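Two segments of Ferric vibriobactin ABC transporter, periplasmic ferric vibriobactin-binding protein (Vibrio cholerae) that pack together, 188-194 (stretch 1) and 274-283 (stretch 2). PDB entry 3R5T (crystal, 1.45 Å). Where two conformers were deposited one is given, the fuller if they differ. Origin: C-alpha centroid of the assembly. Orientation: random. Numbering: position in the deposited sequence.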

# COMPACT_ATOMS: atom_id res chain seq x y z
N GLN A 188 1.95 6.86 -7.18
CA GLN A 188 3.35 6.82 -7.59
C GLN A 188 3.66 5.55 -8.38
O GLN A 188 4.45 5.58 -9.33
CB GLN A 188 4.28 7.01 -6.39
CG GLN A 188 4.07 8.37 -5.70
CD GLN A 188 5.22 8.79 -4.79
OE1 GLN A 188 6.32 9.08 -5.26
NE2 GLN A 188 4.95 8.85 -3.47
N LEU A 189 3.03 4.44 -8.02
CA LEU A 189 3.19 3.20 -8.78
C LEU A 189 2.73 3.39 -10.22
O LEU A 189 3.44 3.07 -11.18
CB LEU A 189 2.42 2.05 -8.13
CG LEU A 189 2.40 0.75 -8.94
CD1 LEU A 189 3.77 0.11 -9.06
CD2 LEU A 189 1.46 -0.24 -8.31
N LEU A 190 1.54 3.96 -10.40
CA LEU A 190 1.05 4.17 -11.77
C LEU A 190 1.91 5.18 -12.55
O LEU A 190 2.17 4.99 -13.74
CB LEU A 190 -0.43 4.56 -11.76
CG LEU A 190 -1.42 3.41 -11.98
CD1 LEU A 190 -1.10 2.17 -11.17
CD2 LEU A 190 -2.85 3.86 -11.76
N GLN A 191 2.32 6.25 -11.87
CA GLN A 191 3.20 7.24 -12.49
C GLN A 191 4.46 6.59 -13.05
O GLN A 191 4.96 6.99 -14.11
CB GLN A 191 3.61 8.30 -11.46
CG GLN A 191 2.52 9.21 -10.95
CD GLN A 191 2.98 10.00 -9.73
OE1 GLN A 191 4.15 10.37 -9.63
NE2 GLN A 191 2.06 10.25 -8.80
N SER A 192 4.98 5.60 -12.32
CA SER A 192 6.24 4.96 -12.69
C SER A 192 6.18 4.19 -14.01
O SER A 192 7.22 3.98 -14.63
CB SER A 192 6.78 4.06 -11.57
OG SER A 192 6.06 2.84 -11.49
N VAL A 193 4.99 3.78 -14.42
CA VAL A 193 4.84 3.16 -15.73
C VAL A 193 4.20 4.09 -16.76
O VAL A 193 3.68 3.62 -17.78
CB VAL A 193 4.09 1.83 -15.65
CG1 VAL A 193 4.91 0.82 -14.84
CG2 VAL A 193 2.69 2.02 -15.05
N GLY A 194 4.23 5.39 -16.48
CA GLY A 194 3.87 6.40 -17.47
C GLY A 194 2.47 6.99 -17.38
O GLY A 194 2.09 7.78 -18.24
N SER A 274 1.38 -6.82 -4.40
CA SER A 274 0.22 -6.26 -5.09
C SER A 274 0.65 -5.36 -6.25
O SER A 274 -0.06 -5.28 -7.25
CB SER A 274 -0.72 -5.51 -4.15
OG SER A 274 -0.04 -4.53 -3.40
N ALA A 275 1.80 -4.71 -6.11
CA ALA A 275 2.33 -3.87 -7.19
C ALA A 275 2.60 -4.72 -8.44
O ALA A 275 2.25 -4.33 -9.56
CB ALA A 275 3.62 -3.15 -6.74
N ARG A 276 3.19 -5.89 -8.24
CA ARG A 276 3.39 -6.81 -9.37
C ARG A 276 2.06 -7.18 -10.02
O ARG A 276 1.95 -7.20 -11.25
CB ARG A 276 4.10 -8.07 -8.92
CG ARG A 276 5.59 -7.93 -8.76
CD ARG A 276 6.18 -9.21 -8.20
NE ARG A 276 7.63 -9.08 -8.08
CZ ARG A 276 8.38 -9.82 -7.27
NH1 ARG A 276 7.83 -10.75 -6.50
NH2 ARG A 276 9.69 -9.62 -7.23
N GLU A 277 1.07 -7.51 -9.22
CA GLU A 277 -0.22 -7.90 -9.77
C GLU A 277 -0.80 -6.74 -10.60
O GLU A 277 -1.31 -6.95 -11.70
CB GLU A 277 -1.21 -8.28 -8.66
CG GLU A 277 -0.84 -9.56 -7.91
CD GLU A 277 -1.96 -10.05 -7.00
OE1 GLU A 277 -3.15 -9.85 -7.34
OE2 GLU A 277 -1.66 -10.65 -5.96
N ILE A 278 -0.74 -5.54 -10.05
CA ILE A 278 -1.25 -4.35 -10.72
C ILE A 278 -0.54 -4.07 -12.06
O ILE A 278 -1.20 -3.83 -13.07
CB ILE A 278 -1.17 -3.11 -9.82
CG1 ILE A 278 -2.08 -3.29 -8.61
CG2 ILE A 278 -1.53 -1.85 -10.59
CD1 ILE A 278 -1.85 -2.32 -7.44
N ILE A 279 0.78 -4.10 -12.06
CA ILE A 279 1.53 -3.90 -13.28
C ILE A 279 1.23 -5.01 -14.29
O ILE A 279 1.06 -4.72 -15.48
CB ILE A 279 3.05 -3.82 -12.99
CG1 ILE A 279 3.33 -2.64 -12.06
CG2 ILE A 279 3.86 -3.69 -14.27
CD1 ILE A 279 2.62 -1.35 -12.45
N ASN A 280 1.12 -6.25 -13.82
CA ASN A 280 0.73 -7.35 -14.71
C ASN A 280 -0.60 -7.04 -15.38
O ASN A 280 -0.77 -7.30 -16.57
CB ASN A 280 0.63 -8.68 -13.95
CG ASN A 280 2.00 -9.30 -13.66
OD1 ASN A 280 3.03 -8.87 -14.18
ND2 ASN A 280 1.99 -10.33 -12.81
N SER A 281 -1.55 -6.48 -14.63
CA SER A 281 -2.87 -6.19 -15.20
C SER A 281 -2.77 -5.11 -16.26
O SER A 281 -3.49 -5.13 -17.26
CB SER A 281 -3.89 -5.80 -14.11
OG SER A 281 -3.74 -4.45 -13.69
N LEU A 282 -1.85 -4.17 -16.07
CA LEU A 282 -1.66 -3.10 -17.04
C LEU A 282 -1.05 -3.64 -18.33
O LEU A 282 -1.44 -3.23 -19.43
CB LEU A 282 -0.81 -1.98 -16.45
CG LEU A 282 -1.43 -1.27 -15.24
CD1 LEU A 282 -0.50 -0.16 -14.83
CD2 LEU A 282 -2.82 -0.72 -15.56
N LEU A 283 -0.10 -4.57 -18.20
CA LEU A 283 0.50 -5.23 -19.36
C LEU A 283 -0.54 -5.97 -20.17
O LEU A 283 -0.58 -5.87 -21.41
CB LEU A 283 1.59 -6.21 -18.92
CG LEU A 283 2.95 -5.61 -18.56
CD1 LEU A 283 3.82 -6.62 -17.80
CD2 LEU A 283 3.66 -5.12 -19.81

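The contact is wholly apolar, and no hydrogen bond crosses it. Leu 189, Leu 190 and Val 193 meet Ala 275, Ile 278, Ile 279 and Leu 282 of a helix.

Leu 189 has the largest area covered by the other stretch. Its CA-to-CB bond points toward the helix, and with chi1 t and chi2 p both methyls lie against Ala 275 CB. Leu 189 CD2 lies 3.9 Å from Ala 275 CB and 4.0 Å from Ile 278 CD1. Leu 189 CD1 lies 3.9 Å from Ile 279 CD1. Ala 275 is small, and here the backbones come close, with Leu 189 CA 7.3 Å from Ala 275 CA.

Ile 279 starts sideways, but its m, m rotamer brings CD1 inward. Ile 279 CD1 also sits 4.0 Å from Val 193 CG1, so it touches two residues four positions apart. Val 193, chi1 m, places CG2 3.9 Å from Leu 282 CD1.

Leu 190 also starts sideways. Its chi1 of -96° lies between wells, with chi2 p. Leu 190 CD1 still reaches Ile 278 CG2 at 4.1 Å and Leu 282 CD1 at 4.4 Å.

Within their own stretches, Ser 192 OG donates to Leu 189 O at 2.6 Å, and Ser 281 OG to Ile 278 O at 2.7 Å. Both have chi1 p, which turns the hydroxyl back to the preceding turn.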